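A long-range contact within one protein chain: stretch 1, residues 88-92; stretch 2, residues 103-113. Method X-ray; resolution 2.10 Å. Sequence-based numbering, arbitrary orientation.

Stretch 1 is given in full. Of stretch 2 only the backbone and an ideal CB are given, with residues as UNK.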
# COMPACT_ATOMS: atom_id res chain seq x y z
N GLU A 88 -7.74 -12.49 7.06
CA GLU A 88 -8.64 -11.32 7.08
C GLU A 88 -8.07 -10.18 6.23
O GLU A 88 -6.89 -10.20 5.89
CB GLU A 88 -8.83 -10.84 8.53
CG GLU A 88 -7.48 -10.53 9.22
CD GLU A 88 -7.59 -10.16 10.68
OE1 GLU A 88 -8.43 -9.31 11.03
OE2 GLU A 88 -6.78 -10.67 11.49
N VAL A 89 -8.92 -9.21 5.90
CA VAL A 89 -8.53 -7.99 5.23
C VAL A 89 -9.03 -6.86 6.12
O VAL A 89 -10.23 -6.78 6.41
CB VAL A 89 -9.15 -7.89 3.82
CG1 VAL A 89 -8.82 -6.54 3.14
CG2 VAL A 89 -8.65 -9.07 2.96
N VAL A 90 -8.11 -6.03 6.61
CA VAL A 90 -8.43 -4.92 7.51
C VAL A 90 -8.25 -3.61 6.75
O VAL A 90 -7.25 -3.40 6.04
CB VAL A 90 -7.54 -4.98 8.80
CG1 VAL A 90 -7.88 -3.84 9.81
CG2 VAL A 90 -7.66 -6.36 9.44
N GLN A 91 -9.25 -2.75 6.85
CA GLN A 91 -9.16 -1.40 6.31
C GLN A 91 -8.22 -0.60 7.20
O GLN A 91 -8.47 -0.48 8.40
CB GLN A 91 -10.54 -0.77 6.34
CG GLN A 91 -10.53 0.67 5.93
CD GLN A 91 -11.89 1.13 5.51
OE1 GLN A 91 -12.85 0.39 5.64
NE2 GLN A 91 -11.99 2.36 5.03
N LEU A 92 -7.15 -0.04 6.62
CA LEU A 92 -6.12 0.63 7.44
C LEU A 92 -6.23 2.14 7.54
O LEU A 92 -5.41 2.75 8.21
CB LEU A 92 -4.71 0.31 6.94
CG LEU A 92 -4.16 -1.12 6.97
CD1 LEU A 92 -2.78 -1.07 6.37
CD2 LEU A 92 -4.13 -1.72 8.35
N UNK A 103 -16.49 4.21 -1.06
CA UNK A 103 -15.72 3.50 -2.07
C UNK A 103 -14.50 2.82 -1.47
O UNK A 103 -14.09 1.77 -1.97
CB UNK A 103 -15.29 4.46 -3.18
N UNK A 104 -13.93 3.42 -0.43
CA UNK A 104 -12.77 2.84 0.26
C UNK A 104 -13.20 1.64 1.11
O UNK A 104 -12.50 0.63 1.19
CB UNK A 104 -12.08 3.89 1.14
N UNK A 105 -14.39 1.75 1.70
CA UNK A 105 -14.99 0.63 2.43
C UNK A 105 -15.33 -0.55 1.50
O UNK A 105 -14.95 -1.70 1.77
CB UNK A 105 -16.25 1.10 3.15
N UNK A 106 -16.02 -0.26 0.40
CA UNK A 106 -16.36 -1.23 -0.61
C UNK A 106 -15.14 -1.95 -1.20
O UNK A 106 -15.21 -3.13 -1.54
CB UNK A 106 -17.14 -0.54 -1.73
N UNK A 107 -14.02 -1.23 -1.34
CA UNK A 107 -12.79 -1.82 -1.88
C UNK A 107 -12.20 -2.88 -0.98
O UNK A 107 -11.76 -3.93 -1.44
CB UNK A 107 -11.75 -0.73 -2.12
N UNK A 108 -12.18 -2.58 0.32
CA UNK A 108 -11.68 -3.48 1.35
C UNK A 108 -12.51 -4.75 1.36
O UNK A 108 -11.98 -5.85 1.47
CB UNK A 108 -11.70 -2.81 2.72
N UNK A 109 -13.84 -4.55 1.29
CA UNK A 109 -14.82 -5.63 1.25
C UNK A 109 -14.66 -6.50 0.01
O UNK A 109 -14.58 -7.73 0.12
CB UNK A 109 -16.24 -5.06 1.30
N UNK A 110 -14.56 -5.86 -1.15
CA UNK A 110 -14.32 -6.54 -2.42
C UNK A 110 -13.12 -7.46 -2.33
O UNK A 110 -13.22 -8.58 -2.75
CB UNK A 110 -14.11 -5.52 -3.54
N UNK A 111 -12.01 -7.00 -1.76
CA UNK A 111 -10.79 -7.80 -1.59
C UNK A 111 -10.96 -9.00 -0.66
O UNK A 111 -10.45 -10.09 -0.93
CB UNK A 111 -9.67 -6.91 -1.05
N UNK A 112 -11.71 -8.82 0.43
CA UNK A 112 -12.06 -9.93 1.31
C UNK A 112 -12.93 -10.97 0.59
O UNK A 112 -12.79 -12.19 0.79
CB UNK A 112 -12.79 -9.41 2.55
N UNK A 113 -13.83 -10.50 -0.27
CA UNK A 113 -14.68 -11.41 -1.04
C UNK A 113 -13.81 -12.25 -1.96
O UNK A 113 -13.91 -13.49 -1.94
CB UNK A 113 -15.73 -10.64 -1.84

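Stretch 2 is helical from end to end, with phi near -60° and psi near -40° throughout, and it runs almost antiparallel to the strand 88-91, at 173°, with the axes 8.1 Å apart at closest. The strand turns alternate residues to the helix: Val 89 and Gln 91 point toward it, Glu 88 and Val 90 away. What the helix meets is therefore one branched apolar side chain, one amide and, between them, the strand backbone.

Position 103 has nothing of the strand within 5.5 Å of its ideal CB, so any helix-compatible residue would serve; it is Glu 103, which makes no contact here.

At 104 the CA-to-CB bond runs sideways, and the ideal CB already lies 4.2 Å from Gln 91 NE2. A small residue, Ala, Ser or Cys, would suit. The residue is Ala 104, whose CB packs beside that amide nitrogen, Gln 91 NE2, at 4.2 Å.

Position 105 also points sideways, with its ideal CB 4.3 Å from Gln 91 OE1. An acceptor so near favours a short polar side chain, Ser, Thr or Asn, although Ala would be tolerated. Thr 105 is found, with chi1 in m. Its OG1 comes within 3.6 Å of Gln 91 OE1, yet no hydrogen bond joins them; each atom has a partner outside this pair.

Position 106 points away and 107 is out of reach, so stretch 1 sets no demand on either. They are Leu 106 and Leu 107.

Position 108 is the centre of the contact. Its CB points toward the strand, with the ideal CB 4.3 Å from Gln 91 CB and 4.7 Å from Val 89 CG1, so it sits between the two inward side chains. The space suits a compact residue: Ala, Ser, Val or Thr. Thr 108 fills it with chi1 in m. Its CG2 lies 3.7 Å from Val 89 CG1 and 3.7 Å from Gln 91 N, so the methyl rests against the strand, while OG1 donates to Ala 104 O at 2.9 Å, a helix carbonyl one turn back.

Positions 109 and 110 find no strand atom near their ideal CB and leave the choice open; Gln 109 and Arg 110 occupy them.

Position 111 points toward the strand with its ideal CB 4.3 Å from Val 89 CG1, a purely apolar neighbour. Val, Ile, Leu or Met would all suit. Leu 111, with chi1 in t, brings CD2 to 3.9 Å from Val 89 CG1.

At 112 the CB runs sideways, but the backbones are close: Val 89 CA and the CA of 112 are 5.6 Å apart, and the ideal CB is 4.1 Å from Val 89 CB. Little bulk is called for, so Ala or perhaps Ser. In the deposited Ala 112, CA lies 3.9 Å from Val 89 CG2.

Position 113 is out of reach and unconstrained by the strand; it is Thr 113.

Compact residues occupy the two closest backbone approaches, 108 and 112, and the larger Leu 111 packs on Val 89 beside them; no hydrogen bond crosses.

Stretch 2 (103-113) EATLLTQRLAT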
# COMPACT_ATOMS: atom_id res chain seq x y z
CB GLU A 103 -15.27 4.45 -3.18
CG GLU A 103 -16.41 5.28 -3.83
CD GLU A 103 -17.30 4.46 -4.76
OE1 GLU A 103 -17.14 3.22 -4.83
OE2 GLU A 103 -18.18 5.08 -5.42
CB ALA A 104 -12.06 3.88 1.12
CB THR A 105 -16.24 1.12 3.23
OG1 THR A 105 -15.80 1.99 4.28
CG2 THR A 105 -16.98 -0.02 3.86
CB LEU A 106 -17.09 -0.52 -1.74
CG LEU A 106 -17.37 -1.33 -3.00
CD1 LEU A 106 -18.36 -2.42 -2.66
CD2 LEU A 106 -17.89 -0.43 -4.09
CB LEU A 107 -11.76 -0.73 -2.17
CG LEU A 107 -10.49 -1.26 -2.84
CD1 LEU A 107 -10.87 -1.65 -4.26
CD2 LEU A 107 -9.45 -0.15 -2.88
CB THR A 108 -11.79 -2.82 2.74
OG1 THR A 108 -11.22 -1.51 2.69
CG2 THR A 108 -11.04 -3.61 3.78
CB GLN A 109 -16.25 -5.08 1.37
CG GLN A 109 -17.35 -6.20 1.42
CD GLN A 109 -17.08 -7.26 2.49
OE1 GLN A 109 -16.60 -8.37 2.19
NE2 GLN A 109 -17.38 -6.92 3.73
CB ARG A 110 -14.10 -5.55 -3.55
CG ARG A 110 -15.35 -5.04 -4.16
CD ARG A 110 -15.06 -3.94 -5.14
NE ARG A 110 -14.37 -4.44 -6.34
CZ ARG A 110 -13.64 -3.68 -7.15
NH1 ARG A 110 -13.49 -2.38 -6.91
NH2 ARG A 110 -13.06 -4.21 -8.22
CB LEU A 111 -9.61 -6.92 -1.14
CG LEU A 111 -8.28 -7.71 -1.00
CD1 LEU A 111 -7.89 -8.31 -2.34
CD2 LEU A 111 -7.13 -6.91 -0.36
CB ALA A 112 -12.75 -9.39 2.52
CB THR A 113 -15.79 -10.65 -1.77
OG1 THR A 113 -16.69 -10.13 -0.79
CG2 THR A 113 -16.60 -11.56 -2.70
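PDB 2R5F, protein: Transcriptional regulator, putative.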